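3-hydroxyisobutyrate dehydrogenase family protein (Geobacter sulfurreducens, PDB 3PDU) probably reduces succinic semialdehyde to gamma-hydroxybutyrate using NADPH, as a member of the beta-hydroxyacid dehydrogenase family. Local coordinates at residues A[28-33]-A[49-54]; A[97-102]-A[245-250]; A[263-268]-A[276-281]. All blocks are in the same frame, centred on the assembly; numbering follows the deposited sequence.

Interaction 1: residues A[28-33]-A[49-54]; sequences TVWNRN and SSPAEV. With NAP (NADP nicotinamide-adenine-dinucleotide phosphate), chain I.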
loop_
_atom_site.group_PDB
_atom_site.type_symbol
_atom_site.label_atom_id
_atom_site.label_comp_id
_atom_site.label_asym_id
_atom_site.label_seq_id
_atom_site.Cartn_x
_atom_site.Cartn_y
_atom_site.Cartn_z
ATOM N N THR A 28 -42.558 3.498 17.885
ATOM C CA THR A 28 -43.070 3.618 16.527
ATOM C C THR A 28 -41.921 3.398 15.543
ATOM O O THR A 28 -40.873 4.025 15.669
ATOM C CB THR A 28 -43.665 5.009 16.309
ATOM O OG1 THR A 28 -44.733 5.213 17.236
ATOM C CG2 THR A 28 -44.219 5.149 14.892
ATOM N N VAL A 29 -42.112 2.514 14.564
ATOM C CA VAL A 29 -41.026 2.175 13.646
ATOM C C VAL A 29 -41.321 2.550 12.198
ATOM O O VAL A 29 -42.476 2.636 11.772
ATOM C CB VAL A 29 -40.662 0.662 13.694
ATOM C CG1 VAL A 29 -40.260 0.247 15.103
ATOM C CG2 VAL A 29 -41.841 -0.196 13.201
ATOM N N TRP A 30 -40.247 2.778 11.452
ATOM C CA TRP A 30 -40.324 2.966 10.011
ATOM C C TRP A 30 -39.085 2.360 9.367
ATOM O O TRP A 30 -37.998 2.363 9.955
ATOM C CB TRP A 30 -40.439 4.455 9.656
ATOM C CG TRP A 30 -40.326 4.733 8.177
ATOM C CD1 TRP A 30 -41.341 4.752 7.268
ATOM C CD2 TRP A 30 -39.121 5.019 7.440
ATOM N NE1 TRP A 30 -40.843 5.030 6.005
ATOM C CE2 TRP A 30 -39.487 5.199 6.088
ATOM C CE3 TRP A 30 -37.770 5.137 7.796
ATOM C CZ2 TRP A 30 -38.552 5.498 5.088
ATOM C CZ3 TRP A 30 -36.838 5.435 6.795
ATOM C CH2 TRP A 30 -37.239 5.612 5.462
ATOM N N ASN A 31 -39.262 1.814 8.170
ATOM C CA ASN A 31 -38.149 1.351 7.348
ATOM C C ASN A 31 -38.501 1.580 5.891
ATOM O O ASN A 31 -39.646 1.362 5.493
ATOM C CB ASN A 31 -37.873 -0.141 7.564
ATOM C CG ASN A 31 -36.537 -0.584 6.969
ATOM O OD1 ASN A 31 -35.482 -0.151 7.426
ATOM N ND2 ASN A 31 -36.578 -1.461 5.962
ATOM N N ARG A 32 -37.525 2.009 5.094
ATOM C CA ARG A 32 -37.749 2.211 3.660
ATOM C C ARG A 32 -38.481 1.021 3.026
ATOM O O ARG A 32 -39.500 1.193 2.363
ATOM C CB ARG A 32 -36.424 2.484 2.952
ATOM C CG ARG A 32 -36.527 2.580 1.433
ATOM C CD ARG A 32 -35.155 2.903 0.840
ATOM N NE ARG A 32 -34.158 1.883 1.169
ATOM C CZ ARG A 32 -32.939 1.840 0.640
ATOM N NH1 ARG A 32 -32.567 2.756 -0.252
ATOM N NH2 ARG A 32 -32.098 0.874 0.979
ATOM N N ASN A 33 -37.957 -0.187 3.235
ATOM C CA ASN A 33 -38.677 -1.418 2.879
ATOM C C ASN A 33 -39.640 -1.793 4.013
ATOM O O ASN A 33 -39.207 -2.278 5.060
ATOM C CB ASN A 33 -37.668 -2.553 2.642
ATOM C CG ASN A 33 -38.325 -3.916 2.520
ATOM O OD1 ASN A 33 -39.529 -4.020 2.306
ATOM N ND2 ASN A 33 -37.526 -4.972 2.641
ATOM N N SER A 49 -45.723 5.698 8.414
ATOM C CA SER A 49 -45.566 5.790 6.961
ATOM C C SER A 49 -44.357 6.591 6.483
ATOM O O SER A 49 -43.988 6.493 5.319
ATOM C CB SER A 49 -46.838 6.378 6.332
ATOM O OG SER A 49 -47.937 5.506 6.531
ATOM N N SER A 50 -43.745 7.386 7.363
ATOM C CA SER A 50 -42.570 8.166 6.981
ATOM C C SER A 50 -41.762 8.628 8.185
ATOM O O SER A 50 -42.255 8.636 9.323
ATOM C CB SER A 50 -42.990 9.400 6.173
ATOM O OG SER A 50 -43.699 10.298 7.010
ATOM N N PRO A 51 -40.510 9.029 7.944
ATOM C CA PRO A 51 -39.714 9.592 9.036
ATOM C C PRO A 51 -40.395 10.833 9.622
ATOM O O PRO A 51 -40.356 11.039 10.834
ATOM C CB PRO A 51 -38.392 9.961 8.345
ATOM C CG PRO A 51 -38.313 9.009 7.182
ATOM C CD PRO A 51 -39.731 8.885 6.698
ATOM N N ALA A 52 -41.021 11.639 8.766
ATOM C CA ALA A 52 -41.718 12.843 9.211
ATOM C C ALA A 52 -42.825 12.497 10.201
ATOM O O ALA A 52 -42.978 13.159 11.225
ATOM C CB ALA A 52 -42.295 13.618 8.007
ATOM N N GLU A 53 -43.592 11.453 9.900
ATOM C CA GLU A 53 -44.654 11.021 10.803
ATOM C C GLU A 53 -44.096 10.581 12.150
ATOM O O GLU A 53 -44.663 10.886 13.201
ATOM C CB GLU A 53 -45.493 9.895 10.185
ATOM C CG GLU A 53 -46.645 9.447 11.086
ATOM C CD GLU A 53 -47.276 8.128 10.662
ATOM O OE1 GLU A 53 -47.250 7.807 9.457
ATOM O OE2 GLU A 53 -47.804 7.413 11.544
ATOM N N VAL A 54 -42.977 9.868 12.127
ATOM C CA VAL A 54 -42.373 9.416 13.375
ATOM C C VAL A 54 -41.911 10.610 14.222
ATOM O O VAL A 54 -42.196 10.687 15.422
ATOM C CB VAL A 54 -41.190 8.481 13.108
ATOM C CG1 VAL A 54 -40.485 8.116 14.426
ATOM C CG2 VAL A 54 -41.657 7.211 12.369
HETATM P PA NAP I . -28.018 -2.825 7.061
HETATM O O1A NAP I . -27.431 -2.808 5.711
HETATM O O2A NAP I . -28.527 -4.144 7.473
HETATM O O5B NAP I . -29.159 -1.720 7.215
HETATM C C5B NAP I . -29.098 -0.436 6.651
HETATM C C4B NAP I . -30.413 0.273 6.976
HETATM O O4B NAP I . -30.420 1.542 6.334
HETATM C C3B NAP I . -31.647 -0.476 6.456
HETATM O O3B NAP I . -32.722 -0.200 7.337
HETATM C C2B NAP I . -31.921 0.206 5.126
HETATM O O2B NAP I . -33.258 0.212 4.692
HETATM C C1B NAP I . -31.536 1.625 5.487
HETATM N N9A NAP I . -31.224 2.448 4.314
HETATM C C8A NAP I . -30.169 2.337 3.450
HETATM N N7A NAP I . -30.291 3.329 2.528
HETATM C C5A NAP I . -31.386 4.064 2.809
HETATM C C6A NAP I . -31.953 5.178 2.207
HETATM N N6A NAP I . -31.385 5.729 1.127
HETATM N N1A NAP I . -33.107 5.701 2.742
HETATM C C2A NAP I . -33.686 5.139 3.863
HETATM N N3A NAP I . -33.115 4.034 4.456
HETATM C C4A NAP I . -31.984 3.511 3.931
HETATM O O3 NAP I . -26.863 -2.268 8.021
HETATM P PN NAP I . -26.570 -2.405 9.587
HETATM O O1N NAP I . -25.530 -3.436 9.758
HETATM O O2N NAP I . -27.864 -2.428 10.315
HETATM O O5D NAP I . -25.862 -0.974 9.775
HETATM C C5D NAP I . -26.564 0.206 10.098
HETATM C C4D NAP I . -25.517 1.211 10.562
HETATM O O4D NAP I . -24.878 0.724 11.726
HETATM C C3D NAP I . -24.411 1.368 9.524
HETATM O O3D NAP I . -23.944 2.707 9.589
HETATM C C2D NAP I . -23.308 0.452 10.010
HETATM O O2D NAP I . -22.020 0.856 9.565
HETATM C C1D NAP I . -23.486 0.646 11.510
HETATM N N1N NAP I . -22.972 -0.421 12.369
HETATM C C2N NAP I . -23.116 -1.737 12.024
HETATM C C3N NAP I . -22.639 -2.736 12.879
HETATM C C7N NAP I . -22.808 -4.200 12.544
HETATM O O7N NAP I . -22.000 -5.120 13.211
HETATM N N7N NAP I . -23.678 -4.619 11.621
HETATM C C4N NAP I . -22.030 -2.373 14.078
HETATM C C5N NAP I . -21.907 -1.029 14.433
HETATM C C6N NAP I . -22.399 -0.058 13.568
HETATM P P2B NAP I . -33.795 -0.948 3.711
HETATM O O1X NAP I . -34.932 -0.319 2.963
HETATM O O2X NAP I . -32.671 -1.389 2.798
HETATM O O3X NAP I . -34.250 -2.123 4.525
HETATM O O HOH W 1 -41.880 5.288 3.264
#
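At the adenosine end of the Rossmann-type cofactor site, Trp30 on strand 27-30 packs against Ser50 and Pro51, where helix 51-57 begins. The proline ring lies over one face of the indole: its CG sits 3.8 Å from the centroid of the Trp30 six-membered ring, only 6° off the ring normal, a CH-pi contact. Ser50 CA makes a second one on the same face, above the five-membered ring. With CG anti to the backbone N (chi1 172°), the indole is carried across to Ser50 and Pro51, while Trp30 CB stays behind to meet Val54 CG2. That methyl also touches Thr28 CG2 at 4.1 Å, so the strand and the first helical turn share a small apolar seam that Leu7 of strand 4-7 extends. At the polar edge of the indole a water in the ring plane accepts from Trp30 NE1 and donates to Ser49 O. The helix start is fixed by Ser50, the N-cap, whose OG accepts from Glu53 N at 3.1 Å; Glu53 OE1 in turn accepts from the N-H of Ser49, one residue before the N-cap.

Beyond the strand, the chain turns to the cofactor. Asn31 uses both ends of its amide: OD1 accepts from the ribose O3B of NADP at 2.8 Å, and ND2 donates to phosphate oxygen O3X. Arg32 lays its guanidinium flat over the adenine, with NE bonded almost straight to O1X (2.9 Å, 174°) and NH2 to O2X, and the backbone N of Asn33 adds a bond to O1X. Trp30 CH2 meets the adenine near the plane of the indole, at C2A. A basic side chain on the 2'-phosphate just after the second strand is typical of NADP-specific Rossmann folds; here Arg32 takes that place, with Asn31 beside it.

Interaction 2: residues A[97-102]-A[245-250]; sequences VDDETS and VELGDR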
loop_
_atom_site.group_PDB
_atom_site.type_symbol
_atom_site.label_atom_id
_atom_site.label_comp_id
_atom_site.label_asym_id
_atom_site.label_seq_id
_atom_site.Cartn_x
_atom_site.Cartn_y
_atom_site.Cartn_z
ATOM N N VAL A 97 -21.519 7.496 10.285
ATOM C CA VAL A 97 -21.365 8.466 9.208
ATOM C C VAL A 97 -20.143 9.336 9.514
ATOM O O VAL A 97 -19.534 9.217 10.583
ATOM C CB VAL A 97 -22.627 9.384 9.066
ATOM C CG1 VAL A 97 -23.889 8.564 8.685
ATOM C CG2 VAL A 97 -22.869 10.182 10.350
ATOM N N ASP A 98 -19.782 10.213 8.588
ATOM C CA ASP A 98 -18.696 11.162 8.840
ATOM C C ASP A 98 -19.177 12.324 9.710
ATOM O O ASP A 98 -20.383 12.572 9.819
ATOM C CB ASP A 98 -18.179 11.719 7.519
ATOM C CG ASP A 98 -19.253 12.442 6.744
ATOM O OD1 ASP A 98 -20.149 11.771 6.173
ATOM O OD2 ASP A 98 -19.207 13.686 6.703
ATOM N N ASP A 99 -18.225 13.050 10.297
ATOM C CA ASP A 99 -18.522 14.173 11.174
ATOM C C ASP A 99 -19.150 15.356 10.440
ATOM O O ASP A 99 -19.881 16.130 11.040
ATOM C CB ASP A 99 -17.280 14.625 11.970
ATOM C CG ASP A 99 -16.066 14.904 11.088
ATOM O OD1 ASP A 99 -15.925 14.283 10.018
ATOM O OD2 ASP A 99 -15.220 15.729 11.489
ATOM N N GLU A 100 -18.883 15.502 9.145
ATOM C CA GLU A 100 -19.518 16.597 8.406
ATOM C C GLU A 100 -21.017 16.344 8.223
ATOM O O GLU A 100 -21.832 17.265 8.316
ATOM C CB GLU A 100 -18.800 16.861 7.074
ATOM C CG GLU A 100 -17.337 17.266 7.286
ATOM C CD GLU A 100 -16.702 17.963 6.086
ATOM O OE1 GLU A 100 -16.841 17.461 4.951
ATOM O OE2 GLU A 100 -16.041 19.003 6.290
ATOM N N THR A 101 -21.378 15.088 7.991
ATOM C CA THR A 101 -22.784 14.689 7.883
ATOM C C THR A 101 -23.539 14.861 9.206
ATOM O O THR A 101 -24.611 15.481 9.248
ATOM C CB THR A 101 -22.909 13.226 7.370
ATOM O OG1 THR A 101 -22.454 13.164 6.016
ATOM C CG2 THR A 101 -24.355 12.723 7.430
ATOM N N SER A 102 -22.995 14.318 10.291
ATOM C CA SER A 102 -23.662 14.455 11.578
ATOM C C SER A 102 -23.801 15.932 11.990
ATOM O O SER A 102 -24.836 16.331 12.516
ATOM C CB SER A 102 -23.000 13.603 12.669
ATOM O OG SER A 102 -21.684 14.041 12.937
ATOM N N VAL A 245 -10.345 7.416 5.783
ATOM C CA VAL A 245 -9.370 7.977 4.857
ATOM C C VAL A 245 -9.752 9.410 4.465
ATOM O O VAL A 245 -8.884 10.287 4.338
ATOM C CB VAL A 245 -9.209 7.085 3.604
ATOM C CG1 VAL A 245 -8.397 7.803 2.509
ATOM C CG2 VAL A 245 -8.532 5.751 3.982
ATOM N N GLU A 246 -11.043 9.658 4.270
ATOM C CA GLU A 246 -11.487 11.018 3.948
ATOM C C GLU A 246 -11.274 11.960 5.134
ATOM O O GLU A 246 -10.913 13.126 4.958
ATOM C CB GLU A 246 -12.941 11.013 3.440
ATOM C CG GLU A 246 -13.029 10.300 2.076
ATOM C CD GLU A 246 -14.448 10.035 1.572
ATOM O OE1 GLU A 246 -15.428 10.492 2.206
ATOM O OE2 GLU A 246 -14.571 9.368 0.521
ATOM N N LEU A 247 -11.500 11.450 6.336
ATOM C CA LEU A 247 -11.261 12.231 7.554
ATOM C C LEU A 247 -9.781 12.563 7.680
ATOM O O LEU A 247 -9.407 13.708 7.966
ATOM C CB LEU A 247 -11.737 11.449 8.790
ATOM C CG LEU A 247 -11.515 12.068 10.178
ATOM C CD1 LEU A 247 -12.176 13.432 10.288
ATOM C CD2 LEU A 247 -12.039 11.135 11.262
ATOM N N GLY A 248 -8.931 11.564 7.455
ATOM C CA GLY A 248 -7.498 11.783 7.439
ATOM C C GLY A 248 -7.074 12.837 6.422
ATOM O O GLY A 248 -6.204 13.672 6.691
ATOM N N ASP A 249 -7.693 12.800 5.246
ATOM C CA ASP A 249 -7.436 13.799 4.211
ATOM C C ASP A 249 -7.729 15.209 4.760
ATOM O O ASP A 249 -6.878 16.101 4.697
ATOM C CB ASP A 249 -8.297 13.469 2.970
ATOM C CG ASP A 249 -7.948 14.310 1.755
ATOM O OD1 ASP A 249 -7.653 15.505 1.907
ATOM O OD2 ASP A 249 -7.993 13.775 0.625
ATOM N N ARG A 250 -8.922 15.398 5.327
ATOM C CA ARG A 250 -9.322 16.699 5.892
ATOM C C ARG A 250 -8.412 17.182 7.023
ATOM O O ARG A 250 -8.155 18.378 7.150
ATOM C CB ARG A 250 -10.766 16.659 6.412
ATOM C CG ARG A 250 -11.807 16.481 5.320
ATOM C CD ARG A 250 -13.237 16.751 5.813
ATOM N NE ARG A 250 -13.703 15.798 6.826
ATOM C CZ ARG A 250 -14.202 14.594 6.555
ATOM N NH1 ARG A 250 -14.293 14.174 5.296
ATOM N NH2 ARG A 250 -14.615 13.803 7.545
HETATM O O HOH W 2 -13.680 16.747 9.549
#
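Arg250 of helix 234-251 reaches across to Asp99 and Glu100, in the first turn of helix 99-111, and its two carboxylate partners meet it in different ways. The tighter part is the salt bridge: Arg250 NH2 donates to Asp99 OD1 at 2.8 Å, but the bond is bent (133°) and the oxygen stands 26° out of the guanidinium plane. A water in that plane completes the link, accepting from Arg250 NE at 2.9 Å and donating to Asp99 OD2. Leu247 CD1 packs against the same carboxylate, 3.9 Å from Asp99 OD1. Asp99 is buried, and OD2 is paired as well with Arg169 of helix 166-194, so two arginines and a water probably favour its charged form.

Glu100 forms the looser, exposed side. Its carboxylate stacks nearly parallel to the guanidinium, and Glu100 OE2 comes to 3.6 Å from Arg250 CD. Arg250 NE is 4.0 Å from Glu100 OE2, beyond a salt bridge; the oxygen lies well out of the guanidinium plane and no N-H points at it, so the attraction is one of charge alone. A bend in the arginine chain at chi3 (-65°) turns the guanidinium back over its own helix, where Leu247 CA lies against the face opposite Glu100 CG.

Asp98 is the N-cap of helix 99-111: OD2 accepts from Thr101 N at 2.9 Å and OD1 from Thr101 OG1. Elsewhere on helix 234-251, Asp249 forms a salt bridge with Arg242 of the second subunit. The whole is a largely polar junction between the cofactor-binding Rossmann domain and the helical C-terminal domain of a beta-hydroxyacid dehydrogenase.

Interaction 3: residues A[263-268]-A[276-281]; sequences ESFKRA and EDFAAV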
loop_
_atom_site.group_PDB
_atom_site.type_symbol
_atom_site.label_atom_id
_atom_site.label_comp_id
_atom_site.label_asym_id
_atom_site.label_seq_id
_atom_site.Cartn_x
_atom_site.Cartn_y
_atom_site.Cartn_z
ATOM N N GLU A 263 -8.525 -0.429 0.075
ATOM C CA GLU A 263 -8.504 -1.024 -1.268
ATOM C C GLU A 263 -8.700 -2.541 -1.259
ATOM O O GLU A 263 -9.318 -3.090 -2.174
ATOM C CB GLU A 263 -7.236 -0.639 -2.047
ATOM C CG GLU A 263 -7.010 0.866 -2.124
ATOM C CD GLU A 263 -8.185 1.624 -2.728
ATOM O OE1 GLU A 263 -8.634 1.250 -3.832
ATOM O OE2 GLU A 263 -8.667 2.598 -2.095
ATOM N N SER A 264 -8.193 -3.230 -0.238
ATOM C CA SER A 264 -8.437 -4.674 -0.169
ATOM C C SER A 264 -9.920 -4.968 0.015
ATOM O O SER A 264 -10.453 -5.909 -0.580
ATOM C CB SER A 264 -7.617 -5.344 0.937
ATOM O OG SER A 264 -6.242 -5.326 0.593
ATOM N N PHE A 265 -10.588 -4.167 0.838
ATOM C CA PHE A 265 -12.035 -4.334 1.012
ATOM C C PHE A 265 -12.811 -3.990 -0.258
ATOM O O PHE A 265 -13.851 -4.591 -0.539
ATOM C CB PHE A 265 -12.556 -3.537 2.208
ATOM C CG PHE A 265 -12.411 -4.268 3.507
ATOM C CD1 PHE A 265 -13.311 -5.270 3.847
ATOM C CD2 PHE A 265 -11.361 -3.986 4.368
ATOM C CE1 PHE A 265 -13.178 -5.966 5.038
ATOM C CE2 PHE A 265 -11.225 -4.680 5.568
ATOM C CZ PHE A 265 -12.135 -5.670 5.895
ATOM N N LYS A 266 -12.305 -3.032 -1.033
ATOM C CA LYS A 266 -12.913 -2.758 -2.331
ATOM C C LYS A 266 -12.767 -3.965 -3.248
ATOM O O LYS A 266 -13.695 -4.285 -3.991
ATOM C CB LYS A 266 -12.323 -1.498 -2.986
ATOM C CG LYS A 266 -12.725 -0.191 -2.294
ATOM C CD LYS A 266 -12.091 1.015 -3.026
ATOM C CE LYS A 266 -12.151 2.301 -2.179
ATOM N NZ LYS A 266 -11.318 3.387 -2.831
ATOM N N ARG A 267 -11.621 -4.641 -3.207
ATOM C CA ARG A 267 -11.452 -5.853 -4.011
ATOM C C ARG A 267 -12.497 -6.891 -3.633
ATOM O O ARG A 267 -13.057 -7.566 -4.505
ATOM C CB ARG A 267 -10.046 -6.462 -3.870
ATOM C CG ARG A 267 -8.913 -5.661 -4.509
ATOM C CD ARG A 267 -7.564 -6.395 -4.412
ATOM N NE ARG A 267 -6.980 -6.343 -3.066
ATOM C CZ ARG A 267 -6.149 -7.258 -2.570
ATOM N NH1 ARG A 267 -5.802 -8.310 -3.303
ATOM N NH2 ARG A 267 -5.666 -7.130 -1.338
ATOM N N ALA A 268 -12.740 -7.046 -2.332
ATOM C CA ALA A 268 -13.714 -8.027 -1.869
ATOM C C ALA A 268 -15.140 -7.689 -2.312
ATOM O O ALA A 268 -15.904 -8.584 -2.686
ATOM C CB ALA A 268 -13.642 -8.201 -0.352
ATOM N N GLU A 276 -21.705 -10.232 2.551
ATOM C CA GLU A 276 -21.244 -11.224 3.510
ATOM C C GLU A 276 -20.644 -10.509 4.717
ATOM O O GLU A 276 -20.508 -9.293 4.708
ATOM C CB GLU A 276 -20.209 -12.137 2.859
ATOM C CG GLU A 276 -20.790 -13.014 1.738
ATOM C CD GLU A 276 -19.709 -13.745 0.968
ATOM O OE1 GLU A 276 -18.987 -14.566 1.573
ATOM O OE2 GLU A 276 -19.580 -13.501 -0.246
ATOM N N ASP A 277 -20.297 -11.249 5.763
ATOM C CA ASP A 277 -19.613 -10.621 6.887
ATOM C C ASP A 277 -18.308 -9.990 6.414
ATOM O O ASP A 277 -17.670 -10.490 5.473
ATOM C CB ASP A 277 -19.304 -11.647 7.975
ATOM C CG ASP A 277 -18.872 -10.987 9.275
ATOM O OD1 ASP A 277 -19.742 -10.407 9.953
ATOM O OD2 ASP A 277 -17.670 -11.045 9.604
ATOM N N PHE A 278 -17.873 -8.918 7.080
ATOM C CA PHE A 278 -16.617 -8.281 6.685
ATOM C C PHE A 278 -15.402 -9.198 6.758
ATOM O O PHE A 278 -14.384 -8.931 6.112
ATOM C CB PHE A 278 -16.380 -6.933 7.402
ATOM C CG PHE A 278 -15.873 -7.045 8.822
ATOM C CD1 PHE A 278 -14.598 -6.577 9.151
ATOM C CD2 PHE A 278 -16.689 -7.530 9.839
ATOM C CE1 PHE A 278 -14.132 -6.623 10.462
ATOM C CE2 PHE A 278 -16.232 -7.590 11.165
ATOM C CZ PHE A 278 -14.940 -7.141 11.472
ATOM N N ALA A 279 -15.500 -10.292 7.507
ATOM C CA ALA A 279 -14.405 -11.266 7.533
ATOM C C ALA A 279 -14.160 -11.860 6.142
ATOM O O ALA A 279 -13.090 -12.408 5.854
ATOM C CB ALA A 279 -14.687 -12.389 8.555
ATOM N N ALA A 280 -15.159 -11.750 5.277
ATOM C CA ALA A 280 -15.067 -12.315 3.939
ATOM C C ALA A 280 -14.013 -11.636 3.062
ATOM O O ALA A 280 -13.773 -12.071 1.939
ATOM C CB ALA A 280 -16.433 -12.301 3.262
ATOM N N VAL A 281 -13.378 -10.577 3.559
ATOM C CA VAL A 281 -12.239 -10.017 2.835
ATOM C C VAL A 281 -11.183 -11.110 2.653
ATOM O O VAL A 281 -10.395 -11.079 1.727
ATOM C CB VAL A 281 -11.633 -8.785 3.559
ATOM C CG1 VAL A 281 -10.994 -9.191 4.880
ATOM C CG2 VAL A 281 -10.620 -8.082 2.653
#
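Val281 has CG1 between its backbone N and carbonyl carbon (chi1 67°), which leaves CG2 anti to the backbone N and directed over the ring of Phe265. The phenyl ring itself, set by chi1 of -85° on helix 256-270, swings from the flank of its helix toward the returning chain. Together they pack a short 3-10 segment, residues 278-281, back against helix 256-270 near the end of the helical C-terminal domain.

Val281 CG2 stands 4.1 Å from the centroid of the Phe265 ring and 11° off its normal, a CH-pi contact made almost centrally on one face. Its CB comes closer still to the rim, at 3.5 Å from Phe265 CE1, and CG1 lies against CZ, so that the whole branched side chain lies across the ring. The carbonyl of Phe278 approaches from another direction: its O meets Phe265 CE1 at 3.4 Å near the plane of the ring. The two phenylalanines adjoin without stacking, Phe265 CZ lying near the plane of the Phe278 ring. Farther along the helix, Ala268 CB rests 3.9 Å from Val281 CA, where the small methyl lets the backbones come within 5.3 Å of each other between the CA atoms of Ala268 and Val281.

The contact is buried. Met237 of helix 234-251 touches both phenylalanines, and Met182 of helix 166-194 touches Phe278 and Val281. On the side of helix 256-270 turned to the second subunit, Glu263 and Lys266 form a salt bridge, and Glu263 OE1 accepts a hydrogen bond from Leu255 N of that subunit. The 3-10 segment is entered through an Asx turn, in which Asp277 OD2 accepts from Ala279 N at 3.1 Å.

In the fold
Interaction 3 is a fully buried, apolar contact, whereas interactions 1 and 2 are only partly buried and mix packing with polar links. Interaction 1 belongs to the cofactor-binding Rossmann domain, interaction 3 to the helical C-terminal domain, and interaction 2 joins the two. Helix 234-251, which supplies half of interaction 2, also packs on Phe265 and Phe278 of interaction 3, and both contacts touch the second subunit; their nearest atoms are about 7 Å apart. Interaction 1 touches no other subunit and instead adjoins NADP directly. The chemistry follows the place: an aromatic ring on a proline beside the cofactor, charges between the domains, carbon contacts and a carbonyl in the core.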